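Local coordinates for endoglucanase (Uncultured bacterium, PDB 3X17), which probably hydrolyses internal beta-1,4-glucosidic bonds of cellulose as a family 9 endoglucanase with an (alpha/alpha)6-barrel catalytic fold and an N-terminal Ig-like domain, at residues Y266-A278 / F310-D324. Sequence-based numbering, arbitrary orientation.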
ATOM      1  N   TYR A 266       3.211  -6.836  25.101  1.00 36.16           N
ATOM      2  CA  TYR A 266       4.211  -5.912  25.627  1.00 35.36           C
ATOM      3  C   TYR A 266       4.417  -4.727  24.708  1.00 35.15           C
ATOM      4  O   TYR A 266       4.288  -4.835  23.487  1.00 33.21           O
ATOM      5  CB  TYR A 266       5.561  -6.602  25.827  1.00 36.02           C
ATOM      6  CG  TYR A 266       5.535  -7.633  26.927  1.00 39.60           C
ATOM      7  CD1 TYR A 266       5.654  -7.262  28.267  1.00 39.32           C
ATOM      8  CD2 TYR A 266       5.313  -8.970  26.629  1.00 43.95           C
ATOM      9  CE1 TYR A 266       5.593  -8.221  29.282  1.00 46.91           C
ATOM     10  CE2 TYR A 266       5.219  -9.925  27.630  1.00 49.75           C
ATOM     11  CZ  TYR A 266       5.377  -9.552  28.949  1.00 48.41           C
ATOM     12  OH  TYR A 266       5.275 -10.525  29.914  1.00 54.48           O
ATOM     13  N   VAL A 267       4.730  -3.595  25.320  1.00 33.15           N
ATOM     14  CA  VAL A 267       4.987  -2.361  24.598  1.00 33.95           C
ATOM     15  C   VAL A 267       6.493  -2.205  24.552  1.00 33.98           C
ATOM     16  O   VAL A 267       7.146  -2.142  25.589  1.00 33.51           O
ATOM     17  CB  VAL A 267       4.361  -1.172  25.351  1.00 33.78           C
ATOM     18  CG1 VAL A 267       4.742   0.162  24.710  1.00 31.27           C
ATOM     19  CG2 VAL A 267       2.853  -1.367  25.427  1.00 32.37           C
ATOM     20  N   TYR A 268       7.045  -2.300  23.351  1.00 34.23           N
ATOM     21  CA  TYR A 268       8.492  -2.300  23.161  1.00 32.93           C
ATOM     22  C   TYR A 268       9.043  -0.875  23.182  1.00 33.93           C
ATOM     23  O   TYR A 268       8.279   0.092  23.122  1.00 34.52           O
ATOM     24  CB  TYR A 268       8.827  -3.019  21.860  1.00 32.45           C
ATOM     25  CG  TYR A 268       8.606  -4.523  21.943  1.00 34.22           C
ATOM     26  CD1 TYR A 268       7.321  -5.049  21.973  1.00 35.44           C
ATOM     27  CD2 TYR A 268       9.671  -5.387  22.182  1.00 36.49           C
ATOM     28  CE1 TYR A 268       7.108  -6.393  22.088  1.00 33.72           C
ATOM     29  CE2 TYR A 268       9.464  -6.747  22.300  1.00 40.61           C
ATOM     30  CZ  TYR A 268       8.183  -7.236  22.250  1.00 36.23           C
ATOM     31  OH  TYR A 268       7.954  -8.572  22.414  1.00 43.86           O
ATOM     32  N   ARG A 269      10.367  -0.752  23.238  1.00 32.01           N
ATOM     33  CA  ARG A 269      11.015   0.486  23.626  1.00 33.23           C
ATOM     34  C   ARG A 269      10.876   1.545  22.534  1.00 33.54           C
ATOM     35  O   ARG A 269      10.684   1.216  21.362  1.00 31.15           O
ATOM     36  CB  ARG A 269      12.498   0.224  23.871  1.00 34.09           C
ATOM     37  CG  ARG A 269      13.269  -0.058  22.570  1.00 36.37           C
ATOM     38  CD  ARG A 269      14.713  -0.406  22.836  1.00 40.24           C
ATOM     39  NE  ARG A 269      14.824  -1.579  23.685  1.00 41.85           N
ATOM     40  CZ  ARG A 269      15.852  -1.820  24.492  1.00 50.32           C
ATOM     41  NH1 ARG A 269      16.898  -0.991  24.525  1.00 49.04           N
ATOM     42  NH2 ARG A 269      15.849  -2.917  25.241  1.00 51.14           N
ATOM     43  N   ILE A 270      10.972   2.815  22.926  1.00 34.20           N
ATOM     44  CA  ILE A 270      10.848   3.902  21.971  1.00 33.27           C
ATOM     45  C   ILE A 270      11.958   3.875  20.913  1.00 36.48           C
ATOM     46  O   ILE A 270      13.056   3.352  21.138  1.00 33.51           O
ATOM     47  CB  ILE A 270      10.832   5.274  22.638  1.00 32.67           C
ATOM     48  CG1 ILE A 270      12.148   5.536  23.377  1.00 32.26           C
ATOM     49  CG2 ILE A 270       9.633   5.407  23.588  1.00 30.29           C
ATOM     50  CD1 ILE A 270      13.063   6.591  22.730  1.00 36.87           C
ATOM     51  N   THR A 271      11.709   4.636  19.848  1.00 37.04           N
ATOM     52  CA  THR A 271      12.625   4.794  18.750  1.00 35.86           C
ATOM     53  C   THR A 271      12.402   6.224  18.240  1.00 37.88           C
ATOM     54  O   THR A 271      11.279   6.744  18.321  1.00 37.62           O
ATOM     55  CB  THR A 271      12.212   3.785  17.688  1.00 37.37           C
ATOM     56  OG1 THR A 271      13.100   2.656  17.685  1.00 39.07           O
ATOM     57  CG2 THR A 271      12.053   4.397  16.374  1.00 26.71           C
ATOM     58  N   THR A 272      13.470   6.890  17.801  1.00 35.61           N
ATOM     59  CA  THR A 272      13.346   8.224  17.214  1.00 34.72           C
ATOM     60  C   THR A 272      12.695   8.223  15.832  1.00 33.94           C
ATOM     61  O   THR A 272      11.939   9.131  15.539  1.00 34.83           O
ATOM     62  CB  THR A 272      14.699   8.969  17.154  1.00 32.55           C
ATOM     63  OG1 THR A 272      15.690   8.102  16.582  1.00 35.31           O
ATOM     64  CG2 THR A 272      15.137   9.360  18.558  1.00 33.59           C
ATOM     65  N   GLN A 273      12.965   7.219  14.986  1.00 32.90           N
ATOM     66  CA  GLN A 273      12.223   7.109  13.709  1.00 33.78           C
ATOM     67  C   GLN A 273      10.709   7.006  13.897  1.00 31.02           C
ATOM     68  O   GLN A 273       9.945   7.629  13.169  1.00 30.16           O
ATOM     69  CB  GLN A 273      12.760   5.987  12.785  1.00 32.29           C
ATOM     70  CG  GLN A 273      12.694   4.571  13.349  1.00 33.14           C
ATOM     71  CD  GLN A 273      11.473   3.787  12.876  1.00 37.93           C
ATOM     72  OE1 GLN A 273      10.573   4.338  12.220  1.00 35.50           O
ATOM     73  NE2 GLN A 273      11.410   2.502  13.245  1.00 30.88           N
ATOM     74  N   ASP A 274      10.278   6.207  14.868  1.00 31.13           N
ATOM     75  CA  ASP A 274       8.864   6.094  15.169  1.00 30.00           C
ATOM     76  C   ASP A 274       8.340   7.425  15.680  1.00 31.17           C
ATOM     77  O   ASP A 274       7.212   7.818  15.357  1.00 31.89           O
ATOM     78  CB  ASP A 274       8.575   4.974  16.185  1.00 29.77           C
ATOM     79  CG  ASP A 274       8.740   3.576  15.588  1.00 33.61           C
ATOM     80  OD1 ASP A 274       8.108   3.297  14.544  1.00 32.75           O
ATOM     81  OD2 ASP A 274       9.468   2.738  16.194  1.00 33.93           O
ATOM     82  N   THR A 275       9.122   8.088  16.529  1.00 30.78           N
ATOM     83  CA  THR A 275       8.692   9.344  17.105  1.00 30.90           C
ATOM     84  C   THR A 275       8.464  10.389  15.975  1.00 32.30           C
ATOM     85  O   THR A 275       7.426  11.074  15.913  1.00 30.80           O
ATOM     86  CB  THR A 275       9.737   9.830  18.147  1.00 32.09           C
ATOM     87  OG1 THR A 275       9.858   8.857  19.203  1.00 31.85           O
ATOM     88  CG2 THR A 275       9.343  11.156  18.736  1.00 30.09           C
ATOM     89  N   ALA A 276       9.383  10.405  15.015  1.00 30.72           N
ATOM     90  CA  ALA A 276       9.323  11.359  13.891  1.00 31.67           C
ATOM     91  C   ALA A 276       8.213  10.976  12.881  1.00 30.23           C
ATOM     92  O   ALA A 276       7.435  11.830  12.460  1.00 32.82           O
ATOM     93  CB  ALA A 276      10.702  11.411  13.184  1.00 29.78           C
ATOM     94  N   LYS A 277       8.101   9.694  12.540  1.00 28.75           N
ATOM     95  CA  LYS A 277       6.975   9.236  11.719  1.00 29.80           C
ATOM     96  C   LYS A 277       5.623   9.615  12.326  1.00 31.15           C
ATOM     97  O   LYS A 277       4.752  10.130  11.634  1.00 29.29           O
ATOM     98  CB  LYS A 277       6.998   7.732  11.492  1.00 30.35           C
ATOM     99  CG  LYS A 277       7.983   7.244  10.437  1.00 29.97           C
ATOM    100  CD  LYS A 277       8.066   5.719  10.501  1.00 26.29           C
ATOM    101  CE  LYS A 277       8.800   5.111   9.311  1.00 24.53           C
ATOM    102  NZ  LYS A 277      10.272   5.065   9.598  1.00 31.89           N
ATOM    103  N   ALA A 278       5.479   9.467  13.641  1.00 29.84           N
ATOM    104  CA  ALA A 278       4.189   9.759  14.239  1.00 30.27           C
ATOM    105  C   ALA A 278       3.979  11.264  14.230  1.00 30.52           C
ATOM    106  O   ALA A 278       2.888  11.735  13.957  1.00 31.76           O
ATOM    107  CB  ALA A 278       4.122   9.205  15.660  1.00 30.46           C
ATOM    108  N   PHE A 310      10.885  16.288  21.848  1.00 36.48           N
ATOM    109  CA  PHE A 310      11.731  15.136  22.121  1.00 35.79           C
ATOM    110  C   PHE A 310      12.850  14.963  21.094  1.00 36.67           C
ATOM    111  O   PHE A 310      13.998  14.772  21.473  1.00 35.96           O
ATOM    112  CB  PHE A 310      10.925  13.846  22.242  1.00 33.89           C
ATOM    113  CG  PHE A 310      11.758  12.670  22.641  1.00 35.37           C
ATOM    114  CD1 PHE A 310      12.022  12.415  23.991  1.00 34.06           C
ATOM    115  CD2 PHE A 310      12.344  11.862  21.677  1.00 31.07           C
ATOM    116  CE1 PHE A 310      12.850  11.364  24.361  1.00 35.53           C
ATOM    117  CE2 PHE A 310      13.137  10.783  22.043  1.00 32.08           C
ATOM    118  CZ  PHE A 310      13.412  10.548  23.392  1.00 35.73           C
ATOM    119  N   LEU A 311      12.509  14.942  19.804  1.00 34.00           N
ATOM    120  CA  LEU A 311      13.535  14.782  18.761  1.00 36.21           C
ATOM    121  C   LEU A 311      14.626  15.863  18.766  1.00 35.45           C
ATOM    122  O   LEU A 311      15.769  15.584  18.450  1.00 36.19           O
ATOM    123  CB  LEU A 311      12.915  14.708  17.362  1.00 35.42           C
ATOM    124  CG  LEU A 311      12.022  13.503  17.097  1.00 36.88           C
ATOM    125  CD1 LEU A 311      11.080  13.835  15.954  1.00 36.53           C
ATOM    126  CD2 LEU A 311      12.916  12.281  16.782  1.00 28.42           C
ATOM    127  N   ALA A 312      14.264  17.100  19.049  1.00 37.18           N
ATOM    128  CA  ALA A 312      15.241  18.185  18.990  1.00 40.64           C
ATOM    129  C   ALA A 312      16.233  18.117  20.168  1.00 41.46           C
ATOM    130  O   ALA A 312      17.334  18.659  20.080  1.00 41.20           O
ATOM    131  CB  ALA A 312      14.550  19.550  18.918  1.00 38.44           C
ATOM    132  N   ALA A 313      15.912  17.292  21.169  1.00 42.67           N
ATOM    133  CA  ALA A 313      16.744  17.147  22.363  1.00 43.75           C
ATOM    134  C   ALA A 313      17.456  15.809  22.356  1.00 44.43           C
ATOM    135  O   ALA A 313      18.063  15.412  23.342  1.00 45.36           O
ATOM    136  CB  ALA A 313      15.890  17.258  23.646  1.00 43.04           C
ATOM    137  N   SER A 314      17.308  15.056  21.285  1.00 45.04           N
ATOM    138  CA  SER A 314      17.734  13.663  21.337  1.00 44.83           C
ATOM    139  C   SER A 314      18.486  13.280  20.061  1.00 43.19           C
ATOM    140  O   SER A 314      18.117  13.723  18.977  1.00 44.04           O
ATOM    141  CB  SER A 314      16.509  12.769  21.539  1.00 43.80           C
ATOM    142  OG  SER A 314      16.880  11.416  21.390  1.00 47.17           O
ATOM    143  N   GLY A 315      19.575  12.523  20.201  1.00 42.47           N
ATOM    144  CA  GLY A 315      20.261  11.889  19.066  1.00 38.19           C
ATOM    145  C   GLY A 315      19.452  10.675  18.599  1.00 39.13           C
ATOM    146  O   GLY A 315      18.391  10.367  19.149  1.00 39.56           O
ATOM    147  N   PRO A 316      19.942   9.984  17.572  1.00 37.17           N
ATOM    148  CA  PRO A 316      19.299   8.786  17.071  1.00 37.16           C
ATOM    149  C   PRO A 316      19.100   7.775  18.196  1.00 37.91           C
ATOM    150  O   PRO A 316      20.029   7.499  18.938  1.00 38.27           O
ATOM    151  CB  PRO A 316      20.317   8.264  16.065  1.00 36.97           C
ATOM    152  CG  PRO A 316      20.932   9.551  15.512  1.00 37.90           C
ATOM    153  CD  PRO A 316      21.078  10.404  16.732  1.00 37.98           C
ATOM    154  N   ILE A 317      17.893   7.237  18.323  1.00 36.23           N
ATOM    155  CA  ILE A 317      17.677   6.077  19.163  1.00 35.41           C
ATOM    156  C   ILE A 317      17.040   4.992  18.321  1.00 36.23           C
ATOM    157  O   ILE A 317      15.833   4.999  18.071  1.00 37.29           O
ATOM    158  CB  ILE A 317      16.764   6.420  20.375  1.00 35.35           C
ATOM    159  CG1 ILE A 317      17.410   7.535  21.200  1.00 38.02           C
ATOM    160  CG2 ILE A 317      16.510   5.159  21.248  1.00 34.89           C
ATOM    161  CD1 ILE A 317      16.549   8.059  22.340  1.00 42.85           C
ATOM    162  N   LEU A 318      17.856   4.043  17.893  1.00 34.51           N
ATOM    163  CA  LEU A 318      17.417   3.095  16.922  1.00 34.16           C
ATOM    164  C   LEU A 318      17.883   1.705  17.322  1.00 35.52           C
ATOM    165  O   LEU A 318      18.568   1.027  16.561  1.00 34.87           O
ATOM    166  CB  LEU A 318      17.948   3.493  15.538  1.00 34.58           C
ATOM    167  CG  LEU A 318      17.423   4.876  15.073  1.00 35.32           C
ATOM    168  CD1 LEU A 318      18.164   5.428  13.872  1.00 35.98           C
ATOM    169  CD2 LEU A 318      15.940   4.820  14.769  1.00 30.72           C
ATOM    170  N   ASP A 319      17.501   1.275  18.518  1.00 36.06           N
ATOM    171  CA  ASP A 319      17.911  -0.043  19.017  1.00 38.49           C
ATOM    172  C   ASP A 319      16.830  -1.074  18.807  1.00 37.76           C
ATOM    173  O   ASP A 319      15.695  -0.907  19.288  1.00 39.78           O
ATOM    174  CB  ASP A 319      18.224   0.036  20.513  1.00 38.04           C
ATOM    175  CG  ASP A 319      19.323   1.015  20.816  1.00 41.98           C
ATOM    176  OD1 ASP A 319      20.342   1.011  20.084  1.00 44.42           O
ATOM    177  OD2 ASP A 319      19.181   1.759  21.805  1.00 45.02           O
ATOM    178  N   TYR A 320      17.210  -2.181  18.200  1.00 38.22           N
ATOM    179  CA  TYR A 320      16.280  -3.245  17.875  1.00 38.40           C
ATOM    180  C   TYR A 320      16.825  -4.591  18.371  1.00 40.39           C
ATOM    181  O   TYR A 320      17.228  -5.434  17.576  1.00 39.57           O
ATOM    182  CB  TYR A 320      15.998  -3.289  16.362  1.00 39.07           C
ATOM    183  CG  TYR A 320      15.468  -1.971  15.785  1.00 39.79           C
ATOM    184  CD1 TYR A 320      14.139  -1.605  15.937  1.00 37.85           C
ATOM    185  CD2 TYR A 320      16.311  -1.099  15.108  1.00 38.51           C
ATOM    186  CE1 TYR A 320      13.659  -0.402  15.414  1.00 44.05           C
ATOM    187  CE2 TYR A 320      15.858   0.118  14.620  1.00 41.32           C
ATOM    188  CZ  TYR A 320      14.523   0.437  14.723  1.00 44.89           C
ATOM    189  OH  TYR A 320      14.075   1.638  14.215  1.00 42.23           O
ATOM    190  N   PRO A 321      16.798  -4.812  19.696  1.00 40.96           N
ATOM    191  CA  PRO A 321      17.421  -6.034  20.204  1.00 42.39           C
ATOM    192  C   PRO A 321      16.793  -7.257  19.543  1.00 44.04           C
ATOM    193  O   PRO A 321      15.568  -7.337  19.409  1.00 44.60           O
ATOM    194  CB  PRO A 321      17.080  -6.026  21.702  1.00 41.11           C
ATOM    195  CG  PRO A 321      16.505  -4.693  22.001  1.00 42.95           C
ATOM    196  CD  PRO A 321      16.013  -4.098  20.716  1.00 40.47           C
ATOM    197  N   ALA A 322      17.626  -8.200  19.132  1.00 43.31           N
ATOM    198  CA  ALA A 322      17.145  -9.379  18.424  1.00 45.02           C
ATOM    199  C   ALA A 322      16.064 -10.122  19.209  1.00 43.19           C
ATOM    200  O   ALA A 322      15.176 -10.758  18.628  1.00 43.42           O
ATOM    201  CB  ALA A 322      18.342 -10.335  18.077  1.00 45.19           C
ATOM    202  N   GLU A 323      16.121 -10.034  20.527  1.00 43.89           N
ATOM    203  CA  GLU A 323      15.130 -10.731  21.349  1.00 46.63           C
ATOM    204  C   GLU A 323      13.738 -10.085  21.360  1.00 45.18           C
ATOM    205  O   GLU A 323      12.754 -10.731  21.702  1.00 45.73           O
ATOM    206  CB  GLU A 323      15.640 -10.967  22.774  1.00 46.51           C
ATOM    207  CG  GLU A 323      15.782  -9.709  23.608  1.00 56.00           C
ATOM    208  CD  GLU A 323      17.174  -9.080  23.505  1.00 59.83           C
ATOM    209  OE1 GLU A 323      18.002  -9.563  22.696  1.00 61.44           O
ATOM    210  OE2 GLU A 323      17.422  -8.077  24.215  1.00 60.18           O
ATOM    211  N   ASP A 324      13.654  -8.811  20.990  1.00 43.56           N
ATOM    212  CA  ASP A 324      12.366  -8.156  20.821  1.00 42.07           C
ATOM    213  C   ASP A 324      11.581  -8.716  19.615  1.00 41.59           C
ATOM    214  O   ASP A 324      10.410  -8.380  19.418  1.00 38.52           O
ATOM    215  CB  ASP A 324      12.571  -6.652  20.640  1.00 42.76           C
ATOM    216  CG  ASP A 324      12.979  -5.964  21.923  1.00 43.96           C
ATOM    217  OD1 ASP A 324      13.157  -6.664  22.947  1.00 45.37           O
ATOM    218  OD2 ASP A 324      13.108  -4.713  21.902  1.00 44.56           O
TER
HETATM  219  O   HOH W   1       7.607  -9.921  19.998  1.00 35.90           O
HETATM  220  O   HOH W   2       9.899 -10.167  22.613  1.00 39.99           O
HETATM  221  O   HOH W   3      12.520  -0.745  19.304  1.00 38.30           O
HETATM  222  O   HOH W   4      14.423  -4.896  24.884  1.00 43.66           O
HETATM  223  O   HOH W   5      17.230   2.038  23.306  1.00 45.66           O
HETATM  224  O   HOH W   6      15.405   1.835  20.382  1.00 41.68           O
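At Thr272, the first residue of helix 272-288, the backbone is tied to Ile317 in the loop leaving helix 294-312: Thr272 N donates to Ile317 O (3.0 Å), and Ile317 N returns a nearly straight bond to Thr272 OG1 (2.9 Å, 167° at the hydrogen). A threonine suits this place because its two branches do different work. With OG1 between the backbone N and the carbonyl carbon (chi1 49°), the hydroxyl meets Ile317 and also Asp336, while CG2 lies at the edge of the Phe310 ring and against Gly315 O. Leu311, at the end of helix 294-312, forks over the first turn of helix 272-288: CD2 lies by Thr272 CB and O, CD1 against Ala276 CB (3.7 Å), whose smallness permits the approach. Ile270 CD1 touches both Ile317 CD1 and Phe310 CZ.

Gln273 suits its place because an amide can give and take: NE2 donates to Tyr320 OH (3.0 Å), which lies in its amide plane and is also bound to Asp333 O, and to Thr185, while OE1 accepts from Lys277 NZ, itself salt-bridged to Asp339. Its CG, placed by chi1 (61°), lies on Leu318 CD2 (3.6 Å), and the bend at chi2 turns the amide to Tyr320. With the amide gone, as in an alanine here, Tyr320 OH would probably lose a donor, Lys277 would keep Asp339 alone, and a gap would open beside Leu318.

Nearer the strand, charges and waters join the two segments. Arg269 has the length to lay one guanidinium face on Pro321 CG while a long salt bridge joins NE to Asp324 OD2 (4.0 Å); waters link its NH1 to Asp319 and its NH2 to Asp324. The Asp324 carboxylate meets the Tyr268 ring at its edge, Asp324 CG 3.4 Å from Tyr268 CD2. Direct bonds thus fix the helix start, close to the calcium site that Asp333 helps to form, whereas water mediates much of the polar contact at Arg269.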